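Local coordinates for protein sarcosine oxidase (Pyrococcus horikoshii, PDB 1Y56) that probably oxidises L-proline at a bound FAD, as the beta subunit of an FAD-, FMN- and ATP-containing L-proline dehydrogenase complex, at residues Gly48-Gln54 and Thr142-Pro148; Glu171-Phe175 and Ile208-Ala212; Glu221-Gln226 and Glu267-Asp273. All blocks are in the same frame, centred on the assembly; numbering follows the deposited sequence.

Interaction 1 of 3, residues Gly48-Gln54 and Thr142-Pro148; sequences GTGIRQQ and TDGKADP. With FAD (flavin-adenine dinucleotide), chain I.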
loop_
_atom_site.group_PDB
_atom_site.type_symbol
_atom_site.label_atom_id
_atom_site.label_comp_id
_atom_site.label_asym_id
_atom_site.label_seq_id
_atom_site.Cartn_x
_atom_site.Cartn_y
_atom_site.Cartn_z
ATOM N N GLY B 48 -25.173 -21.381 34.573
ATOM C CA GLY B 48 -25.025 -21.419 36.034
ATOM C C GLY B 48 -24.961 -22.853 36.525
ATOM O O GLY B 48 -24.679 -23.767 35.751
ATOM N N THR B 49 -25.217 -23.090 37.803
ATOM C CA THR B 49 -25.083 -24.476 38.252
ATOM C C THR B 49 -26.394 -25.228 38.631
ATOM O O THR B 49 -26.368 -26.056 39.530
ATOM C CB THR B 49 -23.888 -24.669 39.285
ATOM O OG1 THR B 49 -23.963 -23.703 40.337
ATOM C CG2 THR B 49 -22.527 -24.528 38.603
ATOM N N GLY B 50 -27.507 -24.967 37.914
ATOM C CA GLY B 50 -28.805 -25.737 38.024
ATOM C C GLY B 50 -29.229 -25.603 39.454
ATOM O O GLY B 50 -28.889 -24.581 40.040
ATOM N N ILE B 51 -29.931 -26.547 40.089
ATOM C CA ILE B 51 -30.797 -27.593 39.583
ATOM C C ILE B 51 -31.845 -27.533 40.694
ATOM O O ILE B 51 -31.504 -27.520 41.873
ATOM C CB ILE B 51 -30.176 -29.023 39.615
ATOM C CG1 ILE B 51 -28.966 -29.147 38.684
ATOM C CG2 ILE B 51 -31.226 -30.080 39.227
ATOM C CD1 ILE B 51 -28.332 -30.531 38.655
ATOM N N ARG B 52 -33.115 -27.506 40.322
ATOM C CA ARG B 52 -34.153 -27.043 41.215
ATOM C C ARG B 52 -35.444 -27.805 40.960
ATOM O O ARG B 52 -35.755 -28.143 39.811
ATOM C CB ARG B 52 -34.378 -25.573 40.905
ATOM C CG ARG B 52 -35.009 -24.768 41.983
ATOM C CD ARG B 52 -35.965 -23.701 41.398
ATOM N NE ARG B 52 -35.491 -23.052 40.171
ATOM C CZ ARG B 52 -36.287 -22.488 39.264
ATOM N NH1 ARG B 52 -35.752 -21.933 38.187
ATOM N NH2 ARG B 52 -37.608 -22.487 39.420
ATOM N N GLN B 53 -36.198 -28.079 42.027
ATOM C CA GLN B 53 -37.539 -28.682 41.903
ATOM C C GLN B 53 -38.640 -27.718 42.356
ATOM O O GLN B 53 -39.822 -28.049 42.284
ATOM C CB GLN B 53 -37.647 -29.985 42.706
ATOM C CG GLN B 53 -36.683 -31.085 42.302
ATOM C CD GLN B 53 -36.419 -32.060 43.432
ATOM O OE1 GLN B 53 -36.912 -33.192 43.413
ATOM N NE2 GLN B 53 -35.647 -31.625 44.433
ATOM N N GLN B 54 -38.245 -26.538 42.835
ATOM C CA GLN B 54 -39.187 -25.530 43.325
ATOM C C GLN B 54 -39.780 -24.700 42.180
ATOM O O GLN B 54 -39.363 -23.577 41.908
ATOM C CB GLN B 54 -38.540 -24.649 44.392
ATOM C CG GLN B 54 -38.158 -25.404 45.656
ATOM C CD GLN B 54 -37.546 -24.502 46.711
ATOM O OE1 GLN B 54 -38.203 -23.604 47.237
ATOM N NE2 GLN B 54 -36.275 -24.739 47.025
ATOM N N THR B 142 -33.145 -31.079 48.791
ATOM C CA THR B 142 -32.789 -31.975 47.683
ATOM C C THR B 142 -32.539 -31.288 46.333
ATOM O O THR B 142 -32.285 -31.964 45.338
ATOM C CB THR B 142 -33.797 -33.117 47.502
ATOM O OG1 THR B 142 -35.117 -32.579 47.407
ATOM C CG2 THR B 142 -33.734 -34.065 48.670
ATOM N N ASP B 143 -32.608 -29.958 46.291
ATOM C CA ASP B 143 -32.105 -29.198 45.139
ATOM C C ASP B 143 -30.582 -29.113 45.258
ATOM O O ASP B 143 -30.021 -29.255 46.350
ATOM C CB ASP B 143 -32.703 -27.787 45.088
ATOM C CG ASP B 143 -34.224 -27.785 44.906
ATOM O OD1 ASP B 143 -34.870 -26.842 45.419
ATOM O OD2 ASP B 143 -34.786 -28.702 44.261
ATOM N N GLY B 144 -29.905 -28.883 44.143
ATOM C CA GLY B 144 -28.454 -28.875 44.158
ATOM C C GLY B 144 -27.834 -28.124 43.006
ATOM O O GLY B 144 -28.494 -27.358 42.314
ATOM N N LYS B 145 -26.542 -28.349 42.822
ATOM C CA LYS B 145 -25.765 -27.696 41.792
ATOM C C LYS B 145 -24.770 -28.690 41.207
ATOM O O LYS B 145 -24.381 -29.637 41.879
ATOM C CB LYS B 145 -25.067 -26.462 42.353
ATOM C CG LYS B 145 -24.553 -26.636 43.738
ATOM C CD LYS B 145 -23.764 -25.439 44.185
ATOM C CE LYS B 145 -22.783 -25.858 45.246
ATOM N NZ LYS B 145 -22.361 -24.700 46.036
ATOM N N ALA B 146 -24.403 -28.488 39.941
ATOM C CA ALA B 146 -23.477 -29.357 39.214
ATOM C C ALA B 146 -22.818 -28.493 38.152
ATOM O O ALA B 146 -23.370 -27.458 37.795
ATOM C CB ALA B 146 -24.227 -30.510 38.565
ATOM N N ASP B 147 -21.655 -28.907 37.643
ATOM C CA ASP B 147 -20.983 -28.169 36.570
ATOM C C ASP B 147 -21.516 -28.592 35.198
ATOM O O ASP B 147 -21.325 -29.744 34.781
ATOM C CB ASP B 147 -19.463 -28.331 36.631
ATOM C CG ASP B 147 -18.744 -27.535 35.544
ATOM O OD1 ASP B 147 -18.370 -28.144 34.508
ATOM O OD2 ASP B 147 -18.564 -26.300 35.715
ATOM N N PRO B 148 -22.188 -27.658 34.486
ATOM C CA PRO B 148 -22.828 -28.046 33.238
ATOM C C PRO B 148 -21.851 -28.622 32.230
ATOM O O PRO B 148 -22.226 -29.519 31.476
ATOM C CB PRO B 148 -23.443 -26.737 32.740
ATOM C CG PRO B 148 -23.651 -25.959 33.970
ATOM C CD PRO B 148 -22.428 -26.235 34.777
HETATM P PA FAD I . -27.296 -25.093 24.051
HETATM O O1A FAD I . -27.158 -23.714 23.479
HETATM O O2A FAD I . -26.411 -25.480 25.206
HETATM O O5B FAD I . -27.166 -26.154 22.854
HETATM C C5B FAD I . -27.598 -25.839 21.541
HETATM C C4B FAD I . -26.466 -26.224 20.609
HETATM O O4B FAD I . -26.955 -26.270 19.274
HETATM C C3B FAD I . -25.313 -25.224 20.625
HETATM O O3B FAD I . -24.131 -25.853 21.147
HETATM C C2B FAD I . -25.147 -24.811 19.172
HETATM O O2B FAD I . -23.807 -24.850 18.705
HETATM C C1B FAD I . -25.895 -25.876 18.418
HETATM N N9A FAD I . -26.372 -25.387 17.106
HETATM C C8A FAD I . -27.009 -24.232 16.832
HETATM N N7A FAD I . -27.235 -24.180 15.498
HETATM C C5A FAD I . -26.735 -25.306 14.951
HETATM C C6A FAD I . -26.682 -25.812 13.656
HETATM N N6A FAD I . -27.215 -25.116 12.621
HETATM N N1A FAD I . -26.096 -27.006 13.439
HETATM C C2A FAD I . -25.562 -27.719 14.453
HETATM N N3A FAD I . -25.598 -27.260 15.714
HETATM C C4A FAD I . -26.188 -26.062 15.976
HETATM N N1 FAD I . -30.119 -23.485 33.330
HETATM C C2 FAD I . -30.298 -24.176 34.471
HETATM O O2 FAD I . -31.012 -25.195 34.445
HETATM N N3 FAD I . -29.736 -23.805 35.638
HETATM C C4 FAD I . -28.947 -22.718 35.738
HETATM O O4 FAD I . -28.424 -22.394 36.832
HETATM C C4X FAD I . -28.721 -21.942 34.608
HETATM N N5 FAD I . -27.944 -20.829 34.626
HETATM C C5X FAD I . -27.743 -20.108 33.491
HETATM C C6 FAD I . -26.932 -18.968 33.552
HETATM C C7 FAD I . -26.696 -18.206 32.403
HETATM C C7M FAD I . -25.819 -16.976 32.485
HETATM C C8 FAD I . -27.285 -18.594 31.190
HETATM C C8M FAD I . -27.074 -17.827 29.944
HETATM C C9 FAD I . -28.094 -19.728 31.128
HETATM C C9A FAD I . -28.328 -20.498 32.268
HETATM N N10 FAD I . -29.115 -21.591 32.178
HETATM C C10 FAD I . -29.359 -22.374 33.333
HETATM C "C1'" FAD I . -29.728 -21.950 30.904
HETATM C "C2'" FAD I . -29.071 -23.172 30.317
HETATM O "O2'" FAD I . -27.754 -22.801 29.932
HETATM C "C3'" FAD I . -29.841 -23.576 29.081
HETATM O "O3'" FAD I . -31.220 -23.766 29.420
HETATM C "C4'" FAD I . -29.265 -24.861 28.516
HETATM O "O4'" FAD I . -27.868 -24.715 28.203
HETATM C "C5'" FAD I . -30.012 -25.273 27.262
HETATM O "O5'" FAD I . -29.252 -26.337 26.707
HETATM P P FAD I . -29.415 -26.663 25.163
HETATM O O1P FAD I . -30.891 -26.658 24.864
HETATM O O2P FAD I . -28.561 -27.868 24.886
HETATM O O3P FAD I . -28.818 -25.317 24.508
#

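Interaction 2 of 3, residues Glu171-Phe175 and Ile208-Ala212; sequences EVKGF and INAMA. With FAD (flavin-adenine dinucleotide), chain I.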
loop_
_atom_site.group_PDB
_atom_site.type_symbol
_atom_site.label_atom_id
_atom_site.label_comp_id
_atom_site.label_asym_id
_atom_site.label_seq_id
_atom_site.Cartn_x
_atom_site.Cartn_y
_atom_site.Cartn_z
ATOM N N GLU B 171 -22.143 -28.329 10.939
ATOM C CA GLU B 171 -23.297 -27.437 11.007
ATOM C C GLU B 171 -24.408 -27.911 10.084
ATOM O O GLU B 171 -24.149 -28.338 8.955
ATOM C CB GLU B 171 -22.886 -26.013 10.653
ATOM C CG GLU B 171 -23.977 -24.996 10.852
ATOM C CD GLU B 171 -23.449 -23.577 10.941
ATOM O OE1 GLU B 171 -22.300 -23.393 11.404
ATOM O OE2 GLU B 171 -24.186 -22.642 10.560
ATOM N N VAL B 172 -25.637 -27.854 10.586
ATOM C CA VAL B 172 -26.801 -28.110 9.771
ATOM C C VAL B 172 -27.141 -26.831 9.032
ATOM O O VAL B 172 -27.155 -25.737 9.614
ATOM C CB VAL B 172 -27.980 -28.565 10.615
ATOM C CG1 VAL B 172 -29.292 -28.523 9.823
ATOM C CG2 VAL B 172 -27.706 -29.949 11.131
ATOM N N LYS B 173 -27.401 -26.984 7.739
ATOM C CA LYS B 173 -27.719 -25.868 6.869
ATOM C C LYS B 173 -29.086 -26.015 6.192
ATOM O O LYS B 173 -29.739 -25.018 5.919
ATOM C CB LYS B 173 -26.584 -25.658 5.854
ATOM C CG LYS B 173 -25.478 -24.716 6.373
ATOM C CD LYS B 173 -24.044 -25.144 5.977
ATOM C CE LYS B 173 -23.635 -24.757 4.536
ATOM N NZ LYS B 173 -24.361 -25.538 3.496
ATOM N N GLY B 174 -29.517 -27.251 5.938
ATOM C CA GLY B 174 -30.817 -27.516 5.316
ATOM C C GLY B 174 -31.388 -28.908 5.561
ATOM O O GLY B 174 -30.823 -29.707 6.315
ATOM N N PHE B 175 -32.523 -29.193 4.929
ATOM C CA PHE B 175 -33.150 -30.504 5.006
ATOM C C PHE B 175 -33.550 -30.964 3.619
ATOM O O PHE B 175 -34.021 -30.165 2.816
ATOM C CB PHE B 175 -34.417 -30.445 5.855
ATOM C CG PHE B 175 -34.167 -30.225 7.315
ATOM C CD1 PHE B 175 -33.920 -31.296 8.159
ATOM C CD2 PHE B 175 -34.204 -28.949 7.852
ATOM C CE1 PHE B 175 -33.697 -31.098 9.517
ATOM C CE2 PHE B 175 -33.984 -28.744 9.210
ATOM C CZ PHE B 175 -33.729 -29.822 10.042
ATOM N N ILE B 208 -33.390 -23.528 12.729
ATOM C CA ILE B 208 -33.564 -24.924 12.361
ATOM C C ILE B 208 -34.983 -25.145 11.865
ATOM O O ILE B 208 -35.197 -25.870 10.894
ATOM C CB ILE B 208 -33.214 -25.870 13.542
ATOM C CG1 ILE B 208 -31.806 -25.572 14.065
ATOM C CG2 ILE B 208 -33.303 -27.340 13.129
ATOM C CD1 ILE B 208 -30.700 -25.570 12.986
ATOM N N ASN B 209 -35.936 -24.491 12.527
ATOM C CA ASN B 209 -37.349 -24.510 12.123
ATOM C C ASN B 209 -37.575 -23.920 10.735
ATOM O O ASN B 209 -38.304 -24.492 9.912
ATOM C CB ASN B 209 -38.204 -23.767 13.145
ATOM C CG ASN B 209 -38.328 -24.519 14.453
ATOM O OD1 ASN B 209 -38.286 -25.747 14.493
ATOM N ND2 ASN B 209 -38.496 -23.780 15.533
ATOM N N ALA B 210 -36.935 -22.782 10.486
ATOM C CA ALA B 210 -36.907 -22.177 9.172
ATOM C C ALA B 210 -36.397 -23.131 8.092
ATOM O O ALA B 210 -37.020 -23.254 7.041
ATOM C CB ALA B 210 -36.067 -20.938 9.202
ATOM N N MET B 211 -35.269 -23.797 8.344
ATOM C CA MET B 211 -34.679 -24.711 7.373
ATOM C C MET B 211 -35.591 -25.887 7.096
ATOM O O MET B 211 -35.530 -26.486 6.022
ATOM C CB MET B 211 -33.364 -25.259 7.884
ATOM C CG MET B 211 -32.282 -24.257 8.025
ATOM S SD MET B 211 -31.029 -25.009 9.068
ATOM C CE MET B 211 -30.104 -23.570 9.621
ATOM N N ALA B 212 -36.416 -26.222 8.084
ATOM C CA ALA B 212 -37.320 -27.358 7.998
ATOM C C ALA B 212 -38.642 -26.975 7.348
ATOM O O ALA B 212 -39.446 -27.847 7.013
ATOM C CB ALA B 212 -37.567 -27.929 9.381
HETATM P PA FAD I . -27.296 -25.093 24.051
HETATM O O1A FAD I . -27.158 -23.714 23.479
HETATM O O2A FAD I . -26.411 -25.480 25.206
HETATM O O5B FAD I . -27.166 -26.154 22.854
HETATM C C5B FAD I . -27.598 -25.839 21.541
HETATM C C4B FAD I . -26.466 -26.224 20.609
HETATM O O4B FAD I . -26.955 -26.270 19.274
HETATM C C3B FAD I . -25.313 -25.224 20.625
HETATM O O3B FAD I . -24.131 -25.853 21.147
HETATM C C2B FAD I . -25.147 -24.811 19.172
HETATM O O2B FAD I . -23.807 -24.850 18.705
HETATM C C1B FAD I . -25.895 -25.876 18.418
HETATM N N9A FAD I . -26.372 -25.387 17.106
HETATM C C8A FAD I . -27.009 -24.232 16.832
HETATM N N7A FAD I . -27.235 -24.180 15.498
HETATM C C5A FAD I . -26.735 -25.306 14.951
HETATM C C6A FAD I . -26.682 -25.812 13.656
HETATM N N6A FAD I . -27.215 -25.116 12.621
HETATM N N1A FAD I . -26.096 -27.006 13.439
HETATM C C2A FAD I . -25.562 -27.719 14.453
HETATM N N3A FAD I . -25.598 -27.260 15.714
HETATM C C4A FAD I . -26.188 -26.062 15.976
HETATM N N1 FAD I . -30.119 -23.485 33.330
HETATM C C2 FAD I . -30.298 -24.176 34.471
HETATM O O2 FAD I . -31.012 -25.195 34.445
HETATM N N3 FAD I . -29.736 -23.805 35.638
HETATM C C4 FAD I . -28.947 -22.718 35.738
HETATM O O4 FAD I . -28.424 -22.394 36.832
HETATM C C4X FAD I . -28.721 -21.942 34.608
HETATM N N5 FAD I . -27.944 -20.829 34.626
HETATM C C5X FAD I . -27.743 -20.108 33.491
HETATM C C6 FAD I . -26.932 -18.968 33.552
HETATM C C7 FAD I . -26.696 -18.206 32.403
HETATM C C7M FAD I . -25.819 -16.976 32.485
HETATM C C8 FAD I . -27.285 -18.594 31.190
HETATM C C8M FAD I . -27.074 -17.827 29.944
HETATM C C9 FAD I . -28.094 -19.728 31.128
HETATM C C9A FAD I . -28.328 -20.498 32.268
HETATM N N10 FAD I . -29.115 -21.591 32.178
HETATM C C10 FAD I . -29.359 -22.374 33.333
HETATM C "C1'" FAD I . -29.728 -21.950 30.904
HETATM C "C2'" FAD I . -29.071 -23.172 30.317
HETATM O "O2'" FAD I . -27.754 -22.801 29.932
HETATM C "C3'" FAD I . -29.841 -23.576 29.081
HETATM O "O3'" FAD I . -31.220 -23.766 29.420
HETATM C "C4'" FAD I . -29.265 -24.861 28.516
HETATM O "O4'" FAD I . -27.868 -24.715 28.203
HETATM C "C5'" FAD I . -30.012 -25.273 27.262
HETATM O "O5'" FAD I . -29.252 -26.337 26.707
HETATM P P FAD I . -29.415 -26.663 25.163
HETATM O O1P FAD I . -30.891 -26.658 24.864
HETATM O O2P FAD I . -28.561 -27.868 24.886
HETATM O O3P FAD I . -28.818 -25.317 24.508
#

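Interaction 3 of 3, residues Glu221-Gln226 and Glu267-Asp273; sequences EPYKHQ and EIGPTYD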
loop_
_atom_site.group_PDB
_atom_site.type_symbol
_atom_site.label_atom_id
_atom_site.label_comp_id
_atom_site.label_asym_id
_atom_site.label_seq_id
_atom_site.Cartn_x
_atom_site.Cartn_y
_atom_site.Cartn_z
ATOM N N GLU B 221 -36.963 -16.625 21.369
ATOM C CA GLU B 221 -36.029 -15.534 21.122
ATOM C C GLU B 221 -34.792 -15.620 22.009
ATOM O O GLU B 221 -34.919 -15.871 23.210
ATOM C CB GLU B 221 -36.696 -14.171 21.362
ATOM C CG GLU B 221 -37.896 -13.800 20.486
ATOM C CD GLU B 221 -37.649 -13.992 18.998
ATOM O OE1 GLU B 221 -38.638 -14.297 18.291
ATOM O OE2 GLU B 221 -36.486 -13.859 18.536
ATOM N N PRO B 222 -33.589 -15.372 21.438
ATOM C CA PRO B 222 -32.392 -15.313 22.283
ATOM C C PRO B 222 -32.323 -13.996 23.049
ATOM O O PRO B 222 -32.455 -12.919 22.453
ATOM C CB PRO B 222 -31.247 -15.410 21.274
ATOM C CG PRO B 222 -31.790 -14.827 20.034
ATOM C CD PRO B 222 -33.268 -15.135 20.016
ATOM N N TYR B 223 -32.145 -14.087 24.363
ATOM C CA TYR B 223 -31.955 -12.908 25.207
ATOM C C TYR B 223 -30.643 -12.959 25.924
ATOM O O TYR B 223 -30.177 -14.023 26.328
ATOM C CB TYR B 223 -33.052 -12.789 26.256
ATOM C CG TYR B 223 -34.345 -12.266 25.710
ATOM C CD1 TYR B 223 -34.691 -10.918 25.854
ATOM C CD2 TYR B 223 -35.229 -13.118 25.039
ATOM C CE1 TYR B 223 -35.891 -10.434 25.348
ATOM C CE2 TYR B 223 -36.423 -12.649 24.532
ATOM C CZ TYR B 223 -36.749 -11.310 24.686
ATOM O OH TYR B 223 -37.939 -10.860 24.172
ATOM N N LYS B 224 -30.059 -11.790 26.108
ATOM C CA LYS B 224 -28.792 -11.701 26.773
ATOM C C LYS B 224 -28.991 -11.667 28.270
ATOM O O LYS B 224 -29.530 -10.706 28.798
ATOM C CB LYS B 224 -28.040 -10.461 26.314
ATOM C CG LYS B 224 -26.573 -10.497 26.691
ATOM C CD LYS B 224 -25.754 -9.516 25.872
ATOM C CE LYS B 224 -25.729 -8.123 26.485
ATOM N NZ LYS B 224 -24.726 -7.303 25.756
ATOM N N HIS B 225 -28.576 -12.743 28.939
ATOM C CA HIS B 225 -28.402 -12.751 30.403
ATOM C C HIS B 225 -26.916 -12.767 30.760
ATOM O O HIS B 225 -26.078 -13.090 29.910
ATOM C CB HIS B 225 -29.191 -13.885 31.063
ATOM C CG HIS B 225 -30.652 -13.570 31.213
ATOM N ND1 HIS B 225 -31.534 -13.598 30.149
ATOM C CD2 HIS B 225 -31.376 -13.175 32.290
ATOM C CE1 HIS B 225 -32.740 -13.254 30.569
ATOM N NE2 HIS B 225 -32.673 -12.996 31.864
ATOM N N GLN B 226 -26.587 -12.370 31.983
ATOM C CA GLN B 226 -25.186 -12.214 32.372
ATOM C C GLN B 226 -24.834 -12.853 33.715
ATOM O O GLN B 226 -25.710 -13.135 34.541
ATOM C CB GLN B 226 -24.781 -10.736 32.363
ATOM C CG GLN B 226 -24.762 -10.093 30.971
ATOM C CD GLN B 226 -24.269 -8.657 30.999
ATOM O OE1 GLN B 226 -23.084 -8.404 31.221
ATOM N NE2 GLN B 226 -25.175 -7.708 30.783
ATOM N N GLU B 267 -32.195 -8.364 31.852
ATOM C CA GLU B 267 -32.332 -9.024 30.556
ATOM C C GLU B 267 -32.151 -7.990 29.464
ATOM O O GLU B 267 -32.644 -6.876 29.591
ATOM C CB GLU B 267 -33.732 -9.623 30.472
ATOM C CG GLU B 267 -34.053 -10.418 29.231
ATOM C CD GLU B 267 -35.380 -11.184 29.365
ATOM O OE1 GLU B 267 -36.462 -10.582 29.151
ATOM O OE2 GLU B 267 -35.343 -12.399 29.683
ATOM N N ILE B 268 -31.445 -8.336 28.394
ATOM C CA ILE B 268 -31.268 -7.385 27.286
ATOM C C ILE B 268 -31.917 -7.893 25.984
ATOM O O ILE B 268 -31.566 -8.984 25.509
ATOM C CB ILE B 268 -29.782 -6.952 27.111
ATOM C CG1 ILE B 268 -29.380 -6.001 28.258
ATOM C CG2 ILE B 268 -29.554 -6.309 25.740
ATOM C CD1 ILE B 268 -27.960 -5.465 28.195
ATOM N N GLY B 269 -32.843 -7.070 25.438
ATOM C CA GLY B 269 -33.880 -7.432 24.414
ATOM C C GLY B 269 -33.433 -8.399 23.340
ATOM O O GLY B 269 -32.236 -8.613 23.187
ATOM N N PRO B 270 -34.368 -8.972 22.561
ATOM C CA PRO B 270 -33.965 -10.114 21.707
ATOM C C PRO B 270 -32.675 -9.849 20.900
ATOM O O PRO B 270 -32.688 -9.024 19.990
ATOM C CB PRO B 270 -35.169 -10.307 20.778
ATOM C CG PRO B 270 -36.299 -9.739 21.510
ATOM C CD PRO B 270 -35.780 -8.614 22.375
ATOM N N THR B 271 -31.578 -10.526 21.246
ATOM C CA THR B 271 -30.271 -10.319 20.590
ATOM C C THR B 271 -29.447 -11.607 20.551
ATOM O O THR B 271 -29.669 -12.506 21.359
ATOM C CB THR B 271 -29.435 -9.238 21.313
ATOM O OG1 THR B 271 -28.163 -9.088 20.668
ATOM C CG2 THR B 271 -29.186 -9.628 22.767
ATOM N N TYR B 272 -28.500 -11.700 19.619
ATOM C CA TYR B 272 -27.513 -12.792 19.648
ATOM C C TYR B 272 -26.176 -12.311 20.201
ATOM O O TYR B 272 -25.247 -13.097 20.357
ATOM C CB TYR B 272 -27.309 -13.438 18.270
ATOM C CG TYR B 272 -28.335 -14.486 17.894
ATOM C CD1 TYR B 272 -29.326 -14.212 16.944
ATOM C CD2 TYR B 272 -28.316 -15.754 18.481
ATOM C CE1 TYR B 272 -30.281 -15.165 16.591
ATOM C CE2 TYR B 272 -29.263 -16.726 18.131
ATOM C CZ TYR B 272 -30.246 -16.423 17.186
ATOM O OH TYR B 272 -31.188 -17.375 16.834
ATOM N N ASP B 273 -26.097 -11.015 20.493
ATOM C CA ASP B 273 -24.907 -10.380 21.067
ATOM C C ASP B 273 -24.545 -10.998 22.423
ATOM O O ASP B 273 -25.416 -11.160 23.284
ATOM C CB ASP B 273 -25.184 -8.869 21.218
ATOM C CG ASP B 273 -24.142 -8.137 22.063
ATOM O OD1 ASP B 273 -22.933 -8.308 21.808
ATOM O OD2 ASP B 273 -24.537 -7.368 22.970
#

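Interaction 1 of 3, residues Gly48-Gln54 and Thr142-Pro148
The carboxylate of D143 lies against the backbone of R52 and Q53, fixing the end of the 48-54 loop that lies away from the flavin, in this FAD-dependent oxidoreductase fold. D143 OD2 accepts hydrogen bonds from both Q53 N (2.7 Å) and Q53 NE2 (3.1 Å), while D143 OD1 takes one from Q54 NE2 (3.0 Å). One acid thus serves two successive glutamines; Q53 NE2 also donates to T142 OG1 at 3.2 Å, and the other end of the Q54 amide reaches S138. The principle is that a loop lacking regular structure can be held by borrowing the hydrogen bonding of a sheet. The two segments run roughly antiparallel, their end-to-end directions 153° apart, and a reciprocal backbone pair joins I51 N to G144 O (2.8 Å) and G144 N to I51 O (3.1 Å). The peptide bond before I51 is cis. I51 CD1 rests 4.1 Å from A146 CB, and the isoleucine continues onto helices 58-78 and 337-354, so the loop is wedged against the helical part of the subunit. D147, which caps helix 148-161 through E150 N, touches the FMN, whereas residues 48-50 meet the FAD, so the paired segments reach both flavins. Glycine is needed where the loop meets the isoalloxazine: a side chain on G48 would collide with FAD N5, and G50 adopts a positive phi, 59°, that favours glycine. With that bulk absent, the backbone can approach the flavin ring system, and G50 N donates a hydrogen bond to the carbonyl oxygen FAD O4 at 2.9 Å.

Interaction 2 of 3, residues Glu171-Phe175 and Ile208-Ala212
Adenine recognition by a strand backbone, at the dinucleotide-binding end of the FAD domain, sets the context for this strand-helix contact. V172 N donates to FAD N1A at 3.0 Å and FAD N6A donates back to V172 O at 3.1 Å, so one residue reads the hydrogen-bonding edge of the base with main-chain atoms. Across the gap, I208 CD1 approaches FAD N6A to 3.5 Å, bringing the helix to the same pocket. Strand and helix hold together through apolar packing: their axes come within 7.4 Å at an angle of 30°. M211 points at the strand, its SD 4.0 Å from V172 CG1. F175 fills the other part of the interface, with CZ 4.0 Å from I208 CG2 and CE2 3.7 Å from A212 CB, while M211 O lies at its ring edge, 3.3 Å from F175 CD2. A classic beta bulge, with K173 and G174 both facing K186, lies between V172 and F175, whose CA-to-CB bonds both point toward the helix. V172, F175 and I208 all rest on I11 of strand 8-11, whereas M211 packs on V108 and E171 salt-bridges K209 of the PH1363 chain; strand 172-177 and helix 205-212 thus sit between the central parallel strands and the partner subunit.

Interaction 3 of 3, residues Glu221-Gln226 and Glu267-Asp273
A salt bridge between K224 NZ and D273 OD2, 2.8 Å apart, fastens a connecting loop to a strand of the large mixed sheet, and the same ammonium group also donates to L274 O and T275 O. Next come the backbone bonds. K224 and I268 form a single antiparallel hydrogen-bonded pair, with K224 N to I268 O at 3.2 Å and I268 N to K224 O at 3.1 Å; a little further on, T271 N donates to P222 O at 2.8 Å. The general lesson is that a chain leaving a sheet may keep pairing briefly before it departs: 267-273 follows strand 261-263, the neighbour of strand 221-230, and leads to helix 278-291. An ST turn, D273 N to T271 OG1 at 2.8 Å, bends the loop and carries D273 toward the lysine. Around this polar framework the side chains close in. K224 CB meets T271 CG2 at 3.8 Å, while P270 lies over one face of the Y223 ring, its CD 3.5 Å from Y223 CE1. H225, whose ring stacks on Y308 of strand 299-310, has its side chain about 5 Å from the FAD. Near the start of the strand, P222 CG makes a CH-pi contact over the face of the Y272 ring, 3.6 Å from its centroid and 10° off the normal.

Overall arrangement
Read from the N terminus, the three contacts come in series; none encloses or crosses another. Interaction 1 closes a loop of 87 intervening residues, including helices 58-78 and 94-109, and brings its ends together beside the isoalloxazine. Interaction 2 then closes a shorter loop of 32 residues, about half of them strand, at the adenine, so the first two contacts meet one cofactor at its two ends, their nearest atoms about 20 Å apart. Helix 205-212 leads directly to strand 221-230, where interaction 3 closes 40 residues and ties the loop after strand 261-263 to the large mixed sheet. It lies within about 8 Å of each of the others, nearest atoms measured, without touching them.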